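Local coordinates for agrobacterium tumefaciens DPS (Agrobacterium tumefaciens, PDB 1O9R), which protects DNA from oxidative damage without binding it, oxidising ferrous iron with hydrogen peroxide and storing it as a ferric mineral inside a hollow dodecamer, at residues 39-43 and 52-56; 107-111 and 154-158. All coordinates share one frame; numbering follows the deposited sequence.

Contact 1: 39-43 and 52-56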
loop_
_atom_site.group_PDB
_atom_site.type_symbol
_atom_site.label_atom_id
_atom_site.label_comp_id
_atom_site.label_asym_id
_atom_site.label_seq_id
_atom_site.Cartn_x
_atom_site.Cartn_y
_atom_site.Cartn_z
ATOM N N ALA A 39 -31.042 -2.626 -8.378
ATOM C CA ALA A 39 -30.864 -2.262 -9.784
ATOM C C ALA A 39 -29.575 -2.823 -10.305
ATOM O O ALA A 39 -29.540 -3.464 -11.378
ATOM C CB ALA A 39 -30.827 -0.729 -9.868
ATOM N N HIS A 40 -28.484 -2.716 -9.554
ATOM C CA HIS A 40 -27.183 -3.204 -9.971
ATOM C C HIS A 40 -27.189 -4.669 -10.366
ATOM O O HIS A 40 -26.562 -5.043 -11.415
ATOM C CB HIS A 40 -26.234 -2.930 -8.815
ATOM C CG HIS A 40 -25.048 -3.797 -8.608
ATOM N ND1 HIS A 40 -23.765 -3.439 -9.053
ATOM C CD2 HIS A 40 -24.895 -4.976 -7.943
ATOM C CE1 HIS A 40 -22.878 -4.336 -8.624
ATOM N NE2 HIS A 40 -23.573 -5.281 -7.989
ATOM N N TRP A 41 -27.881 -5.533 -9.617
ATOM C CA TRP A 41 -27.849 -6.962 -9.979
ATOM C C TRP A 41 -28.605 -7.268 -11.258
ATOM O O TRP A 41 -28.266 -8.206 -11.986
ATOM C CB TRP A 41 -28.511 -7.802 -8.866
ATOM C CG TRP A 41 -27.776 -7.797 -7.573
ATOM C CD1 TRP A 41 -26.429 -7.962 -7.409
ATOM C CD2 TRP A 41 -28.295 -7.603 -6.263
ATOM N NE1 TRP A 41 -26.091 -7.886 -6.072
ATOM C CE2 TRP A 41 -27.227 -7.650 -5.345
ATOM C CE3 TRP A 41 -29.602 -7.397 -5.804
ATOM C CZ2 TRP A 41 -27.437 -7.523 -3.957
ATOM C CZ3 TRP A 41 -29.784 -7.258 -4.417
ATOM C CH2 TRP A 41 -28.682 -7.310 -3.540
ATOM N N ASN A 42 -29.681 -6.511 -11.507
ATOM C CA ASN A 42 -30.659 -6.858 -12.538
ATOM C C ASN A 42 -30.601 -6.053 -13.799
ATOM O O ASN A 42 -31.480 -6.148 -14.700
ATOM C CB ASN A 42 -32.085 -6.778 -11.931
ATOM C CG ASN A 42 -32.295 -7.822 -10.844
ATOM O OD1 ASN A 42 -32.209 -9.039 -11.150
ATOM N ND2 ASN A 42 -32.511 -7.453 -9.577
ATOM N N LEU A 43 -29.568 -5.249 -13.999
ATOM C CA LEU A 43 -29.355 -4.461 -15.198
ATOM C C LEU A 43 -29.074 -5.342 -16.379
ATOM O O LEU A 43 -28.267 -6.281 -16.274
ATOM C CB LEU A 43 -28.003 -3.637 -15.102
ATOM C CG LEU A 43 -27.934 -2.658 -13.957
ATOM C CD1 LEU A 43 -26.549 -1.956 -13.958
ATOM C CD2 LEU A 43 -29.012 -1.578 -13.984
ATOM N N HIS A 52 -23.184 -1.015 -13.756
ATOM C CA HIS A 52 -23.173 -1.969 -12.650
ATOM C C HIS A 52 -22.094 -1.572 -11.656
ATOM O O HIS A 52 -22.342 -1.560 -10.447
ATOM C CB HIS A 52 -22.862 -3.327 -13.292
ATOM C CG HIS A 52 -22.742 -4.493 -12.346
ATOM N ND1 HIS A 52 -23.837 -5.164 -11.844
ATOM C CD2 HIS A 52 -21.659 -5.155 -11.900
ATOM C CE1 HIS A 52 -23.408 -6.200 -11.114
ATOM N NE2 HIS A 52 -22.103 -6.215 -11.079
ATOM N N GLU A 53 -20.904 -1.257 -12.171
ATOM C CA GLU A 53 -19.837 -0.862 -11.236
ATOM C C GLU A 53 -20.081 0.475 -10.550
ATOM O O GLU A 53 -19.771 0.666 -9.380
ATOM C CB GLU A 53 -18.483 -0.889 -11.977
ATOM C CG GLU A 53 -18.136 -2.382 -12.327
ATOM C CD GLU A 53 -16.762 -2.500 -12.940
ATOM O OE1 GLU A 53 -16.199 -1.523 -13.418
ATOM O OE2 GLU A 53 -16.232 -3.649 -13.012
ATOM N N LEU A 54 -20.625 1.427 -11.278
ATOM C CA LEU A 54 -20.864 2.769 -10.662
ATOM C C LEU A 54 -21.817 2.636 -9.515
ATOM O O LEU A 54 -21.672 3.227 -8.445
ATOM C CB LEU A 54 -21.380 3.672 -11.751
ATOM C CG LEU A 54 -21.803 5.087 -11.293
ATOM C CD1 LEU A 54 -20.619 5.858 -10.738
ATOM C CD2 LEU A 54 -22.522 5.850 -12.400
ATOM N N LEU A 55 -22.869 1.841 -9.665
ATOM C CA LEU A 55 -23.859 1.663 -8.605
ATOM C C LEU A 55 -23.196 1.081 -7.362
ATOM O O LEU A 55 -23.680 1.367 -6.245
ATOM C CB LEU A 55 -25.027 0.785 -9.062
ATOM C CG LEU A 55 -25.839 1.453 -10.178
ATOM C CD1 LEU A 55 -26.934 0.486 -10.673
ATOM C CD2 LEU A 55 -26.496 2.741 -9.648
ATOM N N ASP A 56 -22.123 0.277 -7.449
ATOM C CA ASP A 56 -21.487 -0.164 -6.196
ATOM C C ASP A 56 -20.768 0.981 -5.496
ATOM O O ASP A 56 -20.758 1.050 -4.257
ATOM C CB ASP A 56 -20.492 -1.267 -6.604
ATOM C CG ASP A 56 -21.067 -2.648 -6.568
ATOM O OD1 ASP A 56 -20.290 -3.570 -7.003
ATOM O OD2 ASP A 56 -22.219 -2.813 -6.154
#
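His40 and His52 lie one over the other in an offset stack, their ring centroids 3.6 Å apart and the planes only 9° from parallel. In both residues CG stands anti to the backbone N, which carries each ring across the gap between the helices. Two hydrogen bonds tie the stacked pair reciprocally to the main chain: ND1 of His40 donates to His52 O at 2.7 Å, and ND1 of His52 donates to His40 O at 2.8 Å. Each acceptor lies close to the plane of its donor ring, whereas both donors come in out of the carbonyl planes, His52 ND1 the further. Both ring rotations are thereby fixed. His40 is an iron-binding residue; with ND1 on the main chain, NE2 is probably the nitrogen turned to the metal, and the side chain lies about 4 Å from a bound iron(III) ion. On the ring face of His40 opposite His52 sits the carboxylate of Asp56, with OD2 3.0 Å from His40 CE1; the two planes are 39° apart and no hydrogen bond forms. The stronger partner of OD2 is Lys37, through a salt bridge. Apolar contacts complete the contact: Leu55 CD1 touches Ala39 CB and Leu43 CD1, the latter at 4.1 Å, while Leu43 CD1 also rests on the backbone of His52. The contact joins the end of helix 12-42 to helix 48-75 near the turn between them. Phe48 stacks on His52, Trp152 and Phe153 of a neighbouring subunit meet its ring, and helix 103-130 packs on Ala39 and Leu43 through His106.

Contact 2: 107-111 and 154-158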
loop_
_atom_site.group_PDB
_atom_site.type_symbol
_atom_site.label_atom_id
_atom_site.label_comp_id
_atom_site.label_asym_id
_atom_site.label_seq_id
_atom_site.Cartn_x
_atom_site.Cartn_y
_atom_site.Cartn_z
ATOM N N LEU A 107 -32.247 3.287 -14.859
ATOM C CA LEU A 107 -31.803 4.668 -14.669
ATOM C C LEU A 107 -32.975 5.595 -14.338
ATOM O O LEU A 107 -32.824 6.412 -13.438
ATOM C CB LEU A 107 -31.099 5.180 -15.928
ATOM C CG LEU A 107 -29.718 4.525 -16.199
ATOM C CD1 LEU A 107 -29.204 4.875 -17.587
ATOM C CD2 LEU A 107 -28.736 5.010 -15.117
ATOM N N ASP A 108 -34.131 5.435 -15.037
ATOM C CA ASP A 108 -35.218 6.378 -14.664
ATOM C C ASP A 108 -35.719 6.118 -13.266
ATOM O O ASP A 108 -36.030 7.085 -12.553
ATOM C CB ASP A 108 -36.378 6.136 -15.686
ATOM C CG ASP A 108 -36.113 6.748 -17.035
ATOM O OD1 ASP A 108 -36.768 6.235 -18.001
ATOM O OD2 ASP A 108 -35.331 7.704 -17.195
ATOM N N ALA A 109 -35.814 4.871 -12.816
ATOM C CA ALA A 109 -36.280 4.517 -11.489
ATOM C C ALA A 109 -35.301 5.018 -10.384
ATOM O O ALA A 109 -35.707 5.530 -9.339
ATOM C CB ALA A 109 -36.567 3.012 -11.385
ATOM N N LEU A 110 -34.017 4.866 -10.732
ATOM C CA LEU A 110 -32.993 5.359 -9.799
ATOM C C LEU A 110 -33.003 6.886 -9.737
ATOM O O LEU A 110 -32.858 7.446 -8.648
ATOM C CB LEU A 110 -31.605 4.871 -10.284
ATOM C CG LEU A 110 -31.356 3.379 -10.097
ATOM C CD1 LEU A 110 -30.184 2.960 -10.960
ATOM C CD2 LEU A 110 -31.128 3.046 -8.618
ATOM N N ILE A 111 -33.139 7.540 -10.875
ATOM C CA ILE A 111 -33.152 9.023 -10.891
ATOM C C ILE A 111 -34.296 9.553 -10.029
ATOM O O ILE A 111 -34.143 10.488 -9.271
ATOM C CB ILE A 111 -33.249 9.541 -12.316
ATOM C CG1 ILE A 111 -31.893 9.326 -13.033
ATOM C CG2 ILE A 111 -33.652 11.030 -12.374
ATOM C CD1 ILE A 111 -31.957 9.381 -14.550
ATOM N N LEU A 154 -26.210 9.901 -12.742
ATOM C CA LEU A 154 -27.338 9.152 -13.306
ATOM C C LEU A 154 -28.018 9.895 -14.453
ATOM O O LEU A 154 -28.209 9.365 -15.557
ATOM C CB LEU A 154 -28.373 8.830 -12.222
ATOM C CG LEU A 154 -27.865 7.869 -11.123
ATOM C CD1 LEU A 154 -28.827 7.879 -9.948
ATOM C CD2 LEU A 154 -27.741 6.441 -11.722
ATOM N N GLU A 155 -28.332 11.170 -14.182
ATOM C CA GLU A 155 -29.076 11.946 -15.197
ATOM C C GLU A 155 -28.226 12.188 -16.432
ATOM O O GLU A 155 -28.808 12.224 -17.584
ATOM C CB GLU A 155 -29.484 13.300 -14.575
ATOM C CG GLU A 155 -30.601 13.128 -13.570
ATOM C CD GLU A 155 -31.035 14.440 -12.921
ATOM O OE1 GLU A 155 -32.259 14.493 -12.613
ATOM O OE2 GLU A 155 -30.228 15.368 -12.746
ATOM N N ALA A 156 -26.915 12.291 -16.316
ATOM C CA ALA A 156 -26.077 12.510 -17.461
ATOM C C ALA A 156 -26.055 11.321 -18.441
ATOM O O ALA A 156 -25.724 11.545 -19.607
ATOM C CB ALA A 156 -24.641 12.868 -17.101
ATOM N N HIS A 157 -26.551 10.179 -18.016
ATOM C CA HIS A 157 -26.663 9.038 -18.928
ATOM C C HIS A 157 -27.939 9.150 -19.762
ATOM O O HIS A 157 -27.971 8.455 -20.790
ATOM C CB HIS A 157 -26.746 7.727 -18.135
ATOM C CG HIS A 157 -25.449 7.221 -17.591
ATOM N ND1 HIS A 157 -24.907 7.610 -16.372
ATOM C CD2 HIS A 157 -24.565 6.334 -18.133
ATOM C CE1 HIS A 157 -23.729 7.000 -16.229
ATOM N NE2 HIS A 157 -23.495 6.204 -17.266
ATOM N N VAL A 158 -28.892 9.981 -19.391
ATOM C CA VAL A 158 -30.166 9.997 -20.137
ATOM C C VAL A 158 -30.427 11.396 -20.687
ATOM O O VAL A 158 -31.296 11.481 -21.580
ATOM C CB VAL A 158 -31.373 9.573 -19.283
ATOM C CG1 VAL A 158 -31.155 8.183 -18.664
ATOM C CG2 VAL A 158 -31.723 10.547 -18.136
#
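Leu107, Leu110 and Ile111 of helix 103-130 pack on Leu154 and Val158 at the C-terminal end of helix 134-156, an apolar helix contact within the four-helix bundle of the ferritin-like fold. Leu154 is held between three side chains: its CB lies 3.6 Å from Ile111 CG1, its CD1 meets Leu110 CB, and its CD2 is 3.8 Å from Leu107 CD2. Both CD branches are thus engaged, by leucines about one helical turn apart. Leu107 turns its other methyl, CD1, to His157 and Val158, farther along the same segment, 3.8 Å from His157 CB and 4.0 Å from Val158 CG1. Ile111 CG1 lies anti to its carbonyl carbon and the chain runs on extended, bringing CD1 to Val158 CG2, which it meets tip to tip at 3.8 Å. Its other branch, CG2, rests against the Glu155 side chain, 3.7 Å from OE1. That carboxylate is bound by another subunit, OE2 by the hydroxyl of Thr6 and OE1 by the backbone N of Lys7. His157 ND1 hydrogen-bonds to Phe153 O, and its ring meets Phe48 of a further subunit edge-to-face. Between the two segments, then, cohesion comes from methyl and methylene packing, while Glu155 and His157 find their polar partners elsewhere.

How the contacts relate
Both contacts are largely buried and lie on the same side of the chain's centre, their own centres about 12 Å apart, and together they involve all four long helices of the bundle. Contact 1 joins neighbours in sequence across a short connection; contact 2 brings together helices from the later part of the chain. They meet mainly through Leu110, whose CD1 is 3.9 Å from both Ala39 CB and Leu55 CD2, and also where Leu54 touches the ring of His157. Their chemistry differs with their place: contact 1 orders rings, carbonyls and a carboxylate beside an iron-binding histidine, whereas contact 2 is hydrocarbon packing. Each also borders other subunits, where aromatic rings meet His52 and His157.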